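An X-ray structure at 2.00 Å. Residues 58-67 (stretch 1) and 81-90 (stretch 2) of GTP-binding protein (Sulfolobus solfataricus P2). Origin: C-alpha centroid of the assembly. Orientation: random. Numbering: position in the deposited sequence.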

# COMPACT_ATOMS: atom_id res chain seq x y z
N SER A 58 -15.09 11.04 9.10
CA SER A 58 -15.81 9.81 8.94
C SER A 58 -15.19 8.68 9.71
O SER A 58 -15.88 7.74 10.04
CB SER A 58 -15.99 9.43 7.47
OG SER A 58 -14.74 9.18 6.88
N THR A 59 -13.91 8.79 10.05
CA THR A 59 -13.19 7.61 10.54
C THR A 59 -12.08 7.96 11.51
O THR A 59 -11.32 8.90 11.29
CB THR A 59 -12.55 6.79 9.31
OG1 THR A 59 -13.61 6.46 8.38
CG2 THR A 59 -11.72 5.53 9.75
N LEU A 60 -11.98 7.15 12.57
CA LEU A 60 -10.83 7.28 13.50
C LEU A 60 -9.77 6.24 13.15
O LEU A 60 -10.08 5.10 13.00
CB LEU A 60 -11.33 7.02 14.92
CG LEU A 60 -10.29 6.95 16.03
CD1 LEU A 60 -9.42 8.20 16.05
CD2 LEU A 60 -11.04 6.68 17.42
N ILE A 61 -8.52 6.66 12.97
CA ILE A 61 -7.47 5.71 12.68
C ILE A 61 -6.38 5.83 13.74
O ILE A 61 -5.86 6.92 13.96
CB ILE A 61 -6.87 5.92 11.22
CG1 ILE A 61 -8.02 5.77 10.18
CG2 ILE A 61 -5.74 4.87 10.94
CD1 ILE A 61 -7.58 6.18 8.75
N ILE A 62 -6.06 4.71 14.38
CA ILE A 62 -5.02 4.69 15.41
C ILE A 62 -3.88 3.83 14.91
O ILE A 62 -4.03 2.66 14.62
CB ILE A 62 -5.62 4.23 16.75
CG1 ILE A 62 -6.69 5.30 17.26
CG2 ILE A 62 -4.48 4.06 17.76
CD1 ILE A 62 -7.63 4.70 18.29
N PHE A 63 -2.71 4.44 14.72
CA PHE A 63 -1.62 3.67 14.20
C PHE A 63 -0.91 2.89 15.29
O PHE A 63 0.21 3.20 15.58
CB PHE A 63 -0.67 4.57 13.38
CG PHE A 63 0.14 3.80 12.36
CD1 PHE A 63 -0.46 3.23 11.22
CD2 PHE A 63 1.51 3.57 12.58
CE1 PHE A 63 0.35 2.50 10.29
CE2 PHE A 63 2.31 2.87 11.67
CZ PHE A 63 1.75 2.34 10.53
N GLU A 64 -1.56 1.85 15.83
CA GLU A 64 -1.03 0.98 16.87
C GLU A 64 -1.90 -0.25 16.76
O GLU A 64 -2.94 -0.21 16.10
CB GLU A 64 -1.34 1.59 18.27
CG GLU A 64 -0.11 1.87 19.15
CD GLU A 64 0.86 0.70 19.31
OE1 GLU A 64 2.02 0.99 19.72
OE2 GLU A 64 0.51 -0.49 19.05
N GLN A 65 -1.59 -1.30 17.50
CA GLN A 65 -2.51 -2.37 17.58
C GLN A 65 -3.37 -2.19 18.82
O GLN A 65 -2.81 -2.21 19.96
CB GLN A 65 -1.75 -3.71 17.54
CG GLN A 65 -2.64 -4.93 17.54
CD GLN A 65 -1.85 -6.25 17.41
OE1 GLN A 65 -0.71 -6.26 16.89
NE2 GLN A 65 -2.45 -7.37 17.91
N LEU A 66 -4.70 -2.11 18.66
CA LEU A 66 -5.66 -1.89 19.81
C LEU A 66 -6.00 -3.21 20.43
O LEU A 66 -6.14 -4.20 19.74
CB LEU A 66 -7.03 -1.20 19.41
CG LEU A 66 -6.95 0.23 18.98
CD1 LEU A 66 -8.31 0.79 18.49
CD2 LEU A 66 -6.26 1.13 20.10
N LYS A 67 -6.10 -3.22 21.77
CA LYS A 67 -6.70 -4.31 22.51
C LYS A 67 -8.17 -4.42 22.25
O LYS A 67 -8.87 -3.43 21.99
CB LYS A 67 -6.48 -4.13 24.02
CG LYS A 67 -5.03 -4.07 24.34
CD LYS A 67 -4.87 -3.92 25.85
CE LYS A 67 -3.44 -3.71 26.21
NZ LYS A 67 -3.56 -3.22 27.60
N LYS A 81 -19.61 5.37 13.12
CA LYS A 81 -18.31 5.72 12.54
C LYS A 81 -17.24 4.64 12.85
O LYS A 81 -17.11 4.08 13.98
CB LYS A 81 -17.73 7.09 13.08
CG LYS A 81 -18.50 8.35 12.74
CD LYS A 81 -17.74 9.61 13.15
CE LYS A 81 -18.63 10.72 12.96
NZ LYS A 81 -17.98 12.06 13.10
N GLU A 82 -16.36 4.48 11.90
CA GLU A 82 -15.45 3.36 11.83
C GLU A 82 -14.21 3.71 12.63
O GLU A 82 -13.76 4.88 12.62
CB GLU A 82 -15.06 3.23 10.35
CG GLU A 82 -14.03 2.03 9.98
CD GLU A 82 -14.48 1.12 8.73
OE1 GLU A 82 -14.26 -0.19 8.66
OE2 GLU A 82 -15.12 1.74 7.85
N VAL A 83 -13.65 2.72 13.32
CA VAL A 83 -12.28 2.90 13.85
C VAL A 83 -11.38 1.80 13.19
O VAL A 83 -11.81 0.62 13.11
CB VAL A 83 -12.22 2.88 15.45
CG1 VAL A 83 -12.86 1.58 16.06
CG2 VAL A 83 -10.79 2.84 15.91
N LEU A 84 -10.20 2.18 12.74
CA LEU A 84 -9.24 1.23 12.16
C LEU A 84 -8.06 1.35 13.09
O LEU A 84 -7.59 2.45 13.29
CB LEU A 84 -8.80 1.70 10.77
CG LEU A 84 -9.97 1.73 9.74
CD1 LEU A 84 -9.41 2.34 8.34
CD2 LEU A 84 -10.58 0.31 9.61
N ASP A 85 -7.50 0.21 13.53
CA ASP A 85 -6.16 0.26 14.10
C ASP A 85 -5.15 -0.10 12.98
O ASP A 85 -5.50 -0.14 11.77
CB ASP A 85 -6.05 -0.63 15.37
CG ASP A 85 -5.98 -2.13 15.07
OD1 ASP A 85 -6.31 -2.52 13.91
OD2 ASP A 85 -5.65 -2.90 16.02
N LYS A 86 -3.90 -0.39 13.35
CA LYS A 86 -2.89 -0.54 12.30
C LYS A 86 -3.14 -1.80 11.44
O LYS A 86 -2.94 -1.75 10.22
CB LYS A 86 -1.49 -0.75 12.91
CG LYS A 86 -0.43 -0.98 11.80
CD LYS A 86 0.97 -1.03 12.52
CE LYS A 86 2.05 -1.45 11.52
NZ LYS A 86 3.29 -2.16 12.19
N ILE A 87 -3.61 -2.84 12.08
CA ILE A 87 -3.98 -4.09 11.38
C ILE A 87 -5.15 -3.87 10.43
O ILE A 87 -5.07 -4.24 9.30
CB ILE A 87 -4.19 -5.28 12.35
CG1 ILE A 87 -2.82 -5.56 13.01
CG2 ILE A 87 -4.87 -6.47 11.68
CD1 ILE A 87 -2.61 -6.85 13.44
N LEU A 88 -6.25 -3.33 10.92
CA LEU A 88 -7.42 -3.12 10.08
C LEU A 88 -7.12 -2.08 8.97
O LEU A 88 -7.64 -2.21 7.85
CB LEU A 88 -8.61 -2.67 10.96
CG LEU A 88 -9.22 -3.75 11.90
CD1 LEU A 88 -10.50 -3.14 12.58
CD2 LEU A 88 -9.51 -5.03 11.15
N LEU A 89 -6.26 -1.11 9.22
CA LEU A 89 -5.89 -0.15 8.18
C LEU A 89 -5.17 -0.87 7.05
O LEU A 89 -5.39 -0.61 5.84
CB LEU A 89 -5.01 1.02 8.77
CG LEU A 89 -4.33 1.97 7.72
CD1 LEU A 89 -5.37 2.81 7.05
CD2 LEU A 89 -3.17 2.92 8.26
N LEU A 90 -4.18 -1.69 7.39
CA LEU A 90 -3.41 -2.33 6.27
C LEU A 90 -4.33 -3.32 5.57
O LEU A 90 -4.20 -3.48 4.34
CB LEU A 90 -2.18 -3.14 6.81
CG LEU A 90 -1.14 -2.23 7.47
CD1 LEU A 90 0.03 -2.96 8.26
CD2 LEU A 90 -0.57 -1.26 6.51

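The two stretches are joined first by their backbones. Strand 59-62 runs parallel to strand 82-84, their directions differing by 15°, and three hydrogen bonds alternate between them. Leu60 N donates to Glu82 O, Leu84 N to Leu60 O, and Ile62 N to Leu84 O, each at 2.9 Å and nearly straight. Leu60 thus uses both its NH and its CO on the neighbouring strand, bonding the residues before and after Val83, as alternate residues do in a parallel sheet. Between these bonds the carbonyls also receive CA-H...O contacts, such as Val83 CA to Leu60 O at 3.2 Å and Ile61 CA to Leu84 O at 3.3 Å.

Beyond the strands the pairing changes character. Stretch 2 turns into a helix at Lys86, whose N lies 3.3 Å from Ile62 O but at a poor angle; it donates instead to Glu64 O, at 2.9 Å. Asp85, the N-cap residue, ties the two stretches together with its carboxylate. OD1 accepts from Leu88 N at 3.1 Å, capping an amide of the helix's first turn, while OD2 accepts from Leu66 N at 2.9 Å. A short side chain with two acceptor oxygens suits this place: with chi1 at 75° it reaches its own helix and the neighbouring loop at once. Asp85 is buried, yet both oxygens have partners. Gln65, exposed, packs its aliphatic part nearby, CG lying 3.9 Å from Asp85 OD2.

Apolar side chains pack on both faces of the sheet. On the face bearing Leu60 and Val83, Leu60 CD2 lies 4.1 Å from Val83 CG2, and the same methyl is met by Leu66 CD1 at 4.1 Å. The compact, branched Val83 thus serves both the strand and the loop that follows it. On the other face, Ile61 CG1 meets Leu84 CD1 at 4.1 Å, and Ile61 CG2 meets Leu89 CD2 at 4.2 Å, so that this isoleucine touches both strand and helix. The beta-branched Ile61 and Val83 are well suited to extended backbone, and the leucines supply flexible apolar bulk; all of these residues are buried.

Phe63 extends this packing to the helix. Its CA-to-CB bond points away from stretch 2, but the ring comes back nearer. Leu89 CD2 sits at the ring edge, 4.0 Å from Phe63 CD1, while the methylenes of Lys86 lie over one face, with CD 4.2 Å from the ring centroid in a CH-pi contact. Lysine fits here because its long aliphatic chain can cover an aromatic face while its NZ finds a hydrogen-bonding partner elsewhere in the structure. Altogether the contact buries 804 Å², counting both sides.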